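Local coordinates for protein serine protease inhibitor infestin (Triatoma infestans, PDB 2ERW) that probably inhibits serine proteases, this Kazal-type domain of a longer secreted protein being an inhibitor of the clotting protease factor XIIa, at residues P14-D19 / G46-S51; C8-V13 / P26-C31. All blocks are in the same frame, centred on the assembly; numbering follows the deposited sequence.

Contact 1: residues P14-D19 / G46-S51; sequences PVCGSD and GRCQRS
The backbone N-H of Gly46 reaches the carbonyl oxygen of Pro14, with Gly46 N 2.7 Å from Pro14 O. The bond is short but bent, 131° at the hydrogen, and the donor stands 34° from the carbonyl plane. Gly46 has positive phi, and its backbone angles would drive a side chain against the preceding carbonyl oxygen, so glycine suits this place. Its own oxygen, Gly46 O, comes 3.1 Å from Cys16 N at too poor an angle to bond. The backbone of Cys16 is hydrogen-bonded to Val43 and His44.

Beside the Pro14-Gly46 bond, the ring carbon Pro14 CB meets the aliphatic Arg47 CG at 3.8 Å. Only the aliphatic root of Arg47 takes part here, while its guanidinium group turns elsewhere, NE forming a salt bridge with Glu54. Two residues beyond the hydrogen-bonded pair Pro14-Gly46, on both segments, comes the covalent link, Cys16 SG to Cys48 SG at 2.0 Å. Cys16 SG is anti to its backbone N (chi1 179°), which sends the sulfur off the strand toward the loop, and the bridge has a right-handed twist. Both cysteines are buried. Thr22 OG1 bonds to the N-H of Cys48, tying the loop to strand 22-23 as well. Val15, between the two attachments, turns its side chain away from the loop. This bridge between the third and sixth cysteines, joining strand 15-17 to the C-terminal loop, is a hallmark of the Kazal domain.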
ATOM      1  N   PRO A  14      -2.345  -7.082  -1.430  1.00 21.81           N
ATOM      2  CA  PRO A  14      -1.213  -6.277  -1.017  1.00 21.65           C
ATOM      3  C   PRO A  14      -0.433  -5.680  -2.164  1.00 23.78           C
ATOM      4  O   PRO A  14      -0.254  -6.286  -3.198  1.00 22.01           O
ATOM      5  CB  PRO A  14      -0.308  -7.246  -0.273  1.00 22.29           C
ATOM      6  CG  PRO A  14      -0.673  -8.598  -0.866  1.00 22.14           C
ATOM      7  CD  PRO A  14      -2.171  -8.509  -1.092  1.00 21.40           C
ATOM      8  N   VAL A  15      -0.149  -4.402  -2.001  1.00 21.65           N
ATOM      9  CA  VAL A  15       0.632  -3.693  -2.999  1.00 21.85           C
ATOM     10  C   VAL A  15       1.679  -2.888  -2.287  1.00 21.31           C
ATOM     11  O   VAL A  15       1.524  -2.541  -1.124  1.00 21.83           O
ATOM     12  CB  VAL A  15      -0.248  -2.795  -3.895  1.00 22.01           C
ATOM     13  CG1 VAL A  15      -1.175  -3.645  -4.711  1.00 23.03           C
ATOM     14  CG2 VAL A  15      -1.072  -1.803  -3.073  1.00 23.27           C
ATOM     15  N   CYS A  16       2.741  -2.592  -3.004  1.00 21.18           N
ATOM     16  CA  CYS A  16       3.869  -1.947  -2.406  1.00 21.62           C
ATOM     17  C   CYS A  16       3.917  -0.531  -2.874  1.00 21.30           C
ATOM     18  O   CYS A  16       3.935  -0.272  -4.072  1.00 21.34           O
ATOM     19  CB  CYS A  16       5.120  -2.689  -2.813  1.00 21.99           C
ATOM     20  SG  CYS A  16       6.597  -1.941  -2.147  1.00 21.91           S
ATOM     21  N   GLY A  17       3.944   0.389  -1.923  1.00 21.01           N
ATOM     22  CA  GLY A  17       4.000   1.796  -2.234  1.00 21.34           C
ATOM     23  C   GLY A  17       5.412   2.290  -2.459  1.00 21.64           C
ATOM     24  O   GLY A  17       6.398   1.688  -2.026  1.00 22.06           O
ATOM     25  N   SER A  18       5.490   3.439  -3.106  1.00 20.86           N
ATOM     26  CA  SER A  18       6.757   4.060  -3.371  1.00 21.18           C
ATOM     27  C   SER A  18       7.427   4.534  -2.089  1.00 21.67           C
ATOM     28  O   SER A  18       8.600   4.893  -2.102  1.00 22.32           O
ATOM     29  CB  SER A  18       6.535   5.238  -4.304  1.00 21.74           C
ATOM     30  OG  SER A  18       5.561   6.114  -3.777  1.00 21.57           O
ATOM     31  N   ASP A  19       6.681   4.540  -0.992  1.00 22.01           N
ATOM     32  CA  ASP A  19       7.245   4.833   0.312  1.00 22.52           C
ATOM     33  C   ASP A  19       7.874   3.615   0.965  1.00 22.53           C
ATOM     34  O   ASP A  19       8.372   3.693   2.097  1.00 23.11           O
ATOM     35  CB  ASP A  19       6.174   5.427   1.232  1.00 21.20           C
ATOM     36  CG  ASP A  19       4.970   4.528   1.398  1.00 22.26           C
ATOM     37  OD1 ASP A  19       4.888   3.468   0.755  1.00 21.33           O
ATOM     38  OD2 ASP A  19       4.111   4.899   2.210  1.00 21.96           O
ATOM     39  N   GLY A  46       1.883  -6.932  -4.681  1.00 20.84           N
ATOM     40  CA  GLY A  46       2.406  -7.749  -3.600  1.00 21.17           C
ATOM     41  C   GLY A  46       2.992  -6.889  -2.521  1.00 22.05           C
ATOM     42  O   GLY A  46       3.119  -5.680  -2.655  1.00 22.12           O
ATOM     43  N   ARG A  47       3.371  -7.529  -1.429  1.00 21.79           N
ATOM     44  CA  ARG A  47       3.981  -6.770  -0.362  1.00 21.43           C
ATOM     45  C   ARG A  47       5.316  -6.207  -0.775  1.00 22.10           C
ATOM     46  O   ARG A  47       6.017  -6.783  -1.604  1.00 22.02           O
ATOM     47  CB  ARG A  47       4.223  -7.659   0.854  1.00 22.03           C
ATOM     48  CG  ARG A  47       2.988  -8.373   1.337  1.00 21.81           C
ATOM     49  CD  ARG A  47       3.192  -8.848   2.777  1.00 21.07           C
ATOM     50  NE  ARG A  47       3.343  -7.698   3.664  1.00 20.53           N
ATOM     51  CZ  ARG A  47       2.327  -7.092   4.271  1.00 20.98           C
ATOM     52  NH1 ARG A  47       1.087  -7.536   4.129  1.00 21.69           N
ATOM     53  NH2 ARG A  47       2.564  -6.033   5.019  1.00 20.65           N
ATOM     54  N   CYS A  48       5.692  -5.091  -0.157  1.00 21.86           N
ATOM     55  CA  CYS A  48       7.044  -4.632  -0.321  1.00 22.35           C
ATOM     56  C   CYS A  48       7.973  -5.709   0.156  1.00 22.96           C
ATOM     57  O   CYS A  48       7.640  -6.494   1.028  1.00 22.18           O
ATOM     58  CB  CYS A  48       7.283  -3.369   0.460  1.00 22.72           C
ATOM     59  SG  CYS A  48       6.299  -2.010  -0.135  1.00 22.96           S
ATOM     60  N   GLN A  49       9.144  -5.751  -0.455  1.00 23.38           N
ATOM     61  CA  GLN A  49      10.120  -6.757  -0.118  1.00 24.53           C
ATOM     62  C   GLN A  49      10.941  -6.278   1.063  1.00 24.18           C
ATOM     63  O   GLN A  49      11.625  -5.258   1.005  1.00 24.67           O
ATOM     64  CB  GLN A  49      10.977  -7.073  -1.348  1.00 25.63           C
ATOM     65  CG  GLN A  49      10.195  -7.825  -2.434  1.00 29.23           C
ATOM     66  CD  GLN A  49       9.914  -9.301  -2.118  1.00 33.89           C
ATOM     67  OE1 GLN A  49       8.789  -9.787  -2.303  1.00 37.01           O
ATOM     68  NE2 GLN A  49      10.934 -10.017  -1.662  1.00 35.88           N
ATOM     69  N   ARG A  50      10.854  -7.024   2.161  1.00 23.18           N
ATOM     70  CA  ARG A  50      11.665  -6.777   3.325  1.00 23.13           C
ATOM     71  C   ARG A  50      11.802  -8.101   4.032  1.00 22.08           C
ATOM     72  O   ARG A  50      10.890  -8.579   4.701  1.00 20.80           O
ATOM     73  CB  ARG A  50      11.055  -5.712   4.233  1.00 23.94           C
ATOM     74  CG  ARG A  50      11.998  -5.250   5.330  0.75 26.86           C
ATOM     75  CD  ARG A  50      11.391  -4.073   6.075  0.75 31.49           C
ATOM     76  NE  ARG A  50      12.170  -3.702   7.252  0.75 34.91           N
ATOM     77  CZ  ARG A  50      13.108  -2.758   7.275  0.75 36.25           C
ATOM     78  NH1 ARG A  50      13.404  -2.070   6.178  0.75 38.28           N
ATOM     79  NH2 ARG A  50      13.753  -2.503   8.401  0.75 36.56           N
ATOM     80  N   SER A  51      12.947  -8.724   3.843  1.00 20.48           N
ATOM     81  CA  SER A  51      13.153 -10.041   4.372  1.00 20.47           C
ATOM     82  C   SER A  51      12.951 -10.041   5.877  1.00 19.39           C
ATOM     83  O   SER A  51      13.330  -9.098   6.573  1.00 19.93           O
ATOM     84  CB  SER A  51      14.567 -10.484   4.037  1.00 20.72           C
ATOM     85  OG  SER A  51      15.494  -9.618   4.658  0.75 22.67           O
TER

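Contact 2: residues C8-V13 / P26-C31; sequences CFRNYV and PCMLNC
Cys8 points its CB from the extended loop at the first turn of helix 26-35, where Cys27 and Met28 receive it. At this first step the methylene packs on the thioether, Cys8 CB lying 3.7 Å from Met28 SD. The tip, Cys8 SG, is bonded to Cys27 SG at 2.0 Å with a left-handed twist (chi3 -82°). Cys27 CB is directed at the loop, and its SG, anti to the backbone N (chi1 -177°), lies where Cys8 SG can bond to it. Around the bridge, Cys8 SG also passes 3.5 Å from Met28 N, an amide whose hydrogen bond is made to Asn25 OD1.

This is the bond between the second and fourth cysteines of a Kazal domain, fastening what is, by analogy with other Kazal inhibitors, the protease-binding loop to the helix. By its place two residues after the second cysteine, Arg10 probably serves as the P1 residue, and its exposed side chain is consistent with that. As in other Kazal inhibitors, an asparagine just before the helix braces the loop: Asn25 ND2 bonds to the carbonyl oxygens of both Phe9 and Asn11.

Methionine suits the flank of the disulfide because its unbranched, apolar chain can bend alongside the bridge to the CB of Cys8. In the conformer described, one of two modelled, Met28 is bent at chi2, and its methyl CE is 3.6 Å from Phe9 O and more loosely 4.3 Å from Arg10 CG.

At the other end of the loop, Val13 crosses Pro26 at about a right angle, with Val13 CG1 3.9 Å from Pro26 CD. Proline fits the first helical turn, where an N-H is not needed for an intrahelical bond.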
ATOM      1  N   CYS A   8     -12.471   2.269   2.061  1.00 20.27           N
ATOM      2  CA  CYS A   8     -11.955   1.040   1.470  1.00 19.53           C
ATOM      3  C   CYS A   8     -12.372  -0.131   2.291  1.00 19.24           C
ATOM      4  O   CYS A   8     -12.520  -0.031   3.507  1.00 20.54           O
ATOM      5  CB  CYS A   8     -10.445   1.041   1.449  1.00 19.55           C
ATOM      6  SG  CYS A   8      -9.735   2.378   0.540  1.00 21.21           S
ATOM      7  N   PHE A   9     -12.561  -1.256   1.621  1.00 18.26           N
ATOM      8  CA  PHE A   9     -12.701  -2.504   2.328  1.00 19.34           C
ATOM      9  C   PHE A   9     -11.330  -3.021   2.655  1.00 19.65           C
ATOM     10  O   PHE A   9     -10.345  -2.491   2.191  1.00 20.14           O
ATOM     11  CB  PHE A   9     -13.513  -3.496   1.508  1.00 18.97           C
ATOM     12  CG  PHE A   9     -14.951  -3.142   1.465  1.00 19.88           C
ATOM     13  CD1 PHE A   9     -15.675  -3.059   2.640  1.00 20.33           C
ATOM     14  CD2 PHE A   9     -15.560  -2.833   0.264  1.00 20.13           C
ATOM     15  CE1 PHE A   9     -16.999  -2.691   2.625  1.00 19.71           C
ATOM     16  CE2 PHE A   9     -16.903  -2.479   0.232  1.00 20.49           C
ATOM     17  CZ  PHE A   9     -17.616  -2.415   1.410  1.00 20.97           C
ATOM     18  N   ARG A  10     -11.281  -4.054   3.483  1.00 21.20           N
ATOM     19  CA  ARG A  10      -9.988  -4.534   3.953  1.00 22.01           C
ATOM     20  C   ARG A  10      -9.465  -5.713   3.166  1.00 22.29           C
ATOM     21  O   ARG A  10      -8.425  -6.249   3.501  1.00 22.72           O
ATOM     22  CB  ARG A  10     -10.067  -4.882   5.437  1.00 23.57           C
ATOM     23  CG  ARG A  10     -10.331  -3.664   6.317  1.00 26.52           C
ATOM     24  CD  ARG A  10     -10.347  -4.034   7.778  1.00 31.84           C
ATOM     25  NE  ARG A  10     -10.746  -2.896   8.608  0.75 34.11           N
ATOM     26  CZ  ARG A  10     -11.965  -2.724   9.115  0.75 35.50           C
ATOM     27  NH1 ARG A  10     -12.921  -3.618   8.889  0.75 36.12           N
ATOM     28  NH2 ARG A  10     -12.231  -1.658   9.858  0.75 37.14           N
ATOM     29  N   ASN A  11     -10.165  -6.106   2.108  1.00 21.82           N
ATOM     30  CA  ASN A  11      -9.741  -7.250   1.332  1.00 22.27           C
ATOM     31  C   ASN A  11      -8.269  -7.163   1.026  1.00 22.06           C
ATOM     32  O   ASN A  11      -7.770  -6.129   0.580  1.00 22.97           O
ATOM     33  CB  ASN A  11     -10.460  -7.276   0.005  1.00 23.27           C
ATOM     34  CG  ASN A  11     -11.927  -7.343   0.149  1.00 26.05           C
ATOM     35  OD1 ASN A  11     -12.535  -6.604   0.911  1.00 25.95           O
ATOM     36  ND2 ASN A  11     -12.535  -8.244  -0.607  1.00 31.51           N
ATOM     37  N   TYR A  12      -7.585  -8.270   1.206  1.00 21.64           N
ATOM     38  CA  TYR A  12      -6.153  -8.265   1.152  1.00 21.51           C
ATOM     39  C   TYR A  12      -5.674  -8.455  -0.260  1.00 21.93           C
ATOM     40  O   TYR A  12      -5.771  -9.542  -0.833  1.00 22.58           O
ATOM     41  CB  TYR A  12      -5.641  -9.351   2.088  1.00 21.91           C
ATOM     42  CG  TYR A  12      -4.157  -9.388   2.177  1.00 21.78           C
ATOM     43  CD1 TYR A  12      -3.444  -8.279   2.621  1.00 21.90           C
ATOM     44  CD2 TYR A  12      -3.456 -10.522   1.811  1.00 21.64           C
ATOM     45  CE1 TYR A  12      -2.082  -8.301   2.702  1.00 22.40           C
ATOM     46  CE2 TYR A  12      -2.086 -10.565   1.908  1.00 22.11           C
ATOM     47  CZ  TYR A  12      -1.405  -9.448   2.341  1.00 22.09           C
ATOM     48  OH  TYR A  12      -0.044  -9.449   2.424  1.00 22.92           O
ATOM     49  N   VAL A  13      -5.177  -7.355  -0.815  1.00 20.58           N
ATOM     50  CA  VAL A  13      -4.633  -7.336  -2.158  1.00 20.95           C
ATOM     51  C   VAL A  13      -3.382  -6.501  -2.022  1.00 21.45           C
ATOM     52  O   VAL A  13      -3.356  -5.322  -2.371  1.00 21.96           O
ATOM     53  CB  VAL A  13      -5.612  -6.698  -3.143  1.00 20.67           C
ATOM     54  CG1 VAL A  13      -5.007  -6.694  -4.542  1.00 22.00           C
ATOM     55  CG2 VAL A  13      -6.927  -7.462  -3.125  1.00 21.89           C
ATOM     56  N   PRO A  26      -5.039  -1.669  -3.121  1.00 20.07           N
ATOM     57  CA  PRO A  26      -4.836  -0.412  -3.797  1.00 20.17           C
ATOM     58  C   PRO A  26      -5.709   0.712  -3.302  1.00 19.74           C
ATOM     59  O   PRO A  26      -5.288   1.852  -3.307  1.00 20.38           O
ATOM     60  CB  PRO A  26      -5.150  -0.745  -5.259  1.00 20.52           C
ATOM     61  CG  PRO A  26      -4.775  -2.191  -5.342  1.00 21.63           C
ATOM     62  CD  PRO A  26      -5.209  -2.801  -4.051  1.00 21.25           C
ATOM     63  N   CYS A  27      -6.928   0.398  -2.882  1.00 20.16           N
ATOM     64  CA  CYS A  27      -7.762   1.443  -2.351  1.00 20.35           C
ATOM     65  C   CYS A  27      -7.077   2.083  -1.160  1.00 20.39           C
ATOM     66  O   CYS A  27      -7.024   3.297  -1.038  1.00 20.45           O
ATOM     67  CB  CYS A  27      -9.108   0.848  -1.986  1.00 20.42           C
ATOM     68  SG  CYS A  27     -10.288   2.049  -1.402  1.00 20.45           S
ATOM     69  N   MET A  28      -6.521   1.257  -0.286  1.00 20.04           N
ATOM     70  CA  MET A  28      -5.855   1.804   0.875  1.00 20.54           C
ATOM     71  C   MET A  28      -4.608   2.560   0.508  1.00 20.27           C
ATOM     72  O   MET A  28      -4.290   3.532   1.152  1.00 20.87           O
ATOM     73  CB  MET A  28      -5.503   0.690   1.832  1.00 20.78           C
ATOM     74  CG  MET A  28      -6.739   0.034   2.312  1.00 22.33           C
ATOM     75  SD  MET A  28      -7.481   0.978   3.593  0.34 23.14           S
ATOM     76  CE  MET A  28      -8.506  -0.272   4.362  0.34 20.64           C
ATOM     77  N   LEU A  29      -3.907   2.138  -0.532  1.00 20.51           N
ATOM     78  CA  LEU A  29      -2.771   2.929  -0.976  1.00 20.70           C
ATOM     79  C   LEU A  29      -3.253   4.282  -1.435  1.00 21.69           C
ATOM     80  O   LEU A  29      -2.654   5.303  -1.102  1.00 21.75           O
ATOM     81  CB  LEU A  29      -2.052   2.194  -2.112  1.00 21.13           C
ATOM     82  CG  LEU A  29      -0.801   2.920  -2.598  1.00 21.55           C
ATOM     83  CD1 LEU A  29       0.220   1.913  -3.026  1.00 22.93           C
ATOM     84  CD2 LEU A  29      -1.106   3.881  -3.740  1.00 22.68           C
ATOM     85  N   ASN A  30      -4.339   4.305  -2.194  1.00 21.41           N
ATOM     86  CA  ASN A  30      -4.824   5.584  -2.646  1.00 22.47           C
ATOM     87  C   ASN A  30      -5.251   6.458  -1.493  1.00 23.04           C
ATOM     88  O   ASN A  30      -5.026   7.667  -1.486  1.00 22.92           O
ATOM     89  CB  ASN A  30      -5.981   5.437  -3.594  1.00 23.15           C
ATOM     90  CG  ASN A  30      -6.405   6.768  -4.124  1.00 26.00           C
ATOM     91  OD1 ASN A  30      -5.630   7.441  -4.805  1.00 29.90           O
ATOM     92  ND2 ASN A  30      -7.588   7.211  -3.734  1.00 27.43           N
ATOM     93  N   CYS A  31      -5.876   5.855  -0.502  1.00 23.19           N
ATOM     94  CA  CYS A  31      -6.235   6.611   0.675  1.00 23.10           C
ATOM     95  C   CYS A  31      -4.996   7.275   1.239  1.00 22.88           C
ATOM     96  O   CYS A  31      -5.004   8.463   1.535  1.00 22.07           O
ATOM     97  CB  CYS A  31      -6.792   5.659   1.699  1.00 23.98           C
ATOM     98  SG  CYS A  31      -6.950   6.360   3.296  0.75 25.44           S
TER

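The centres of the two contacts are about 13 Å apart, on opposite sides of the chain's centre. Their segments alternate along the sequence, 8-13, 14-19, 26-31, 46-51, and the first two are continuous, so the loop of contact 2 runs directly into strand 15-17 of contact 1. That strand packs on helix 26-35 through Val15 against Pro26 and Leu29, while Cys16 ties it to the C-terminal loop. Tyr12 and Arg47 add a probable hydrogen bond from OH to NH1 between the contacts. The putative protease-binding loop is thus held at both ends within one small, disulfide-rich Kazal domain.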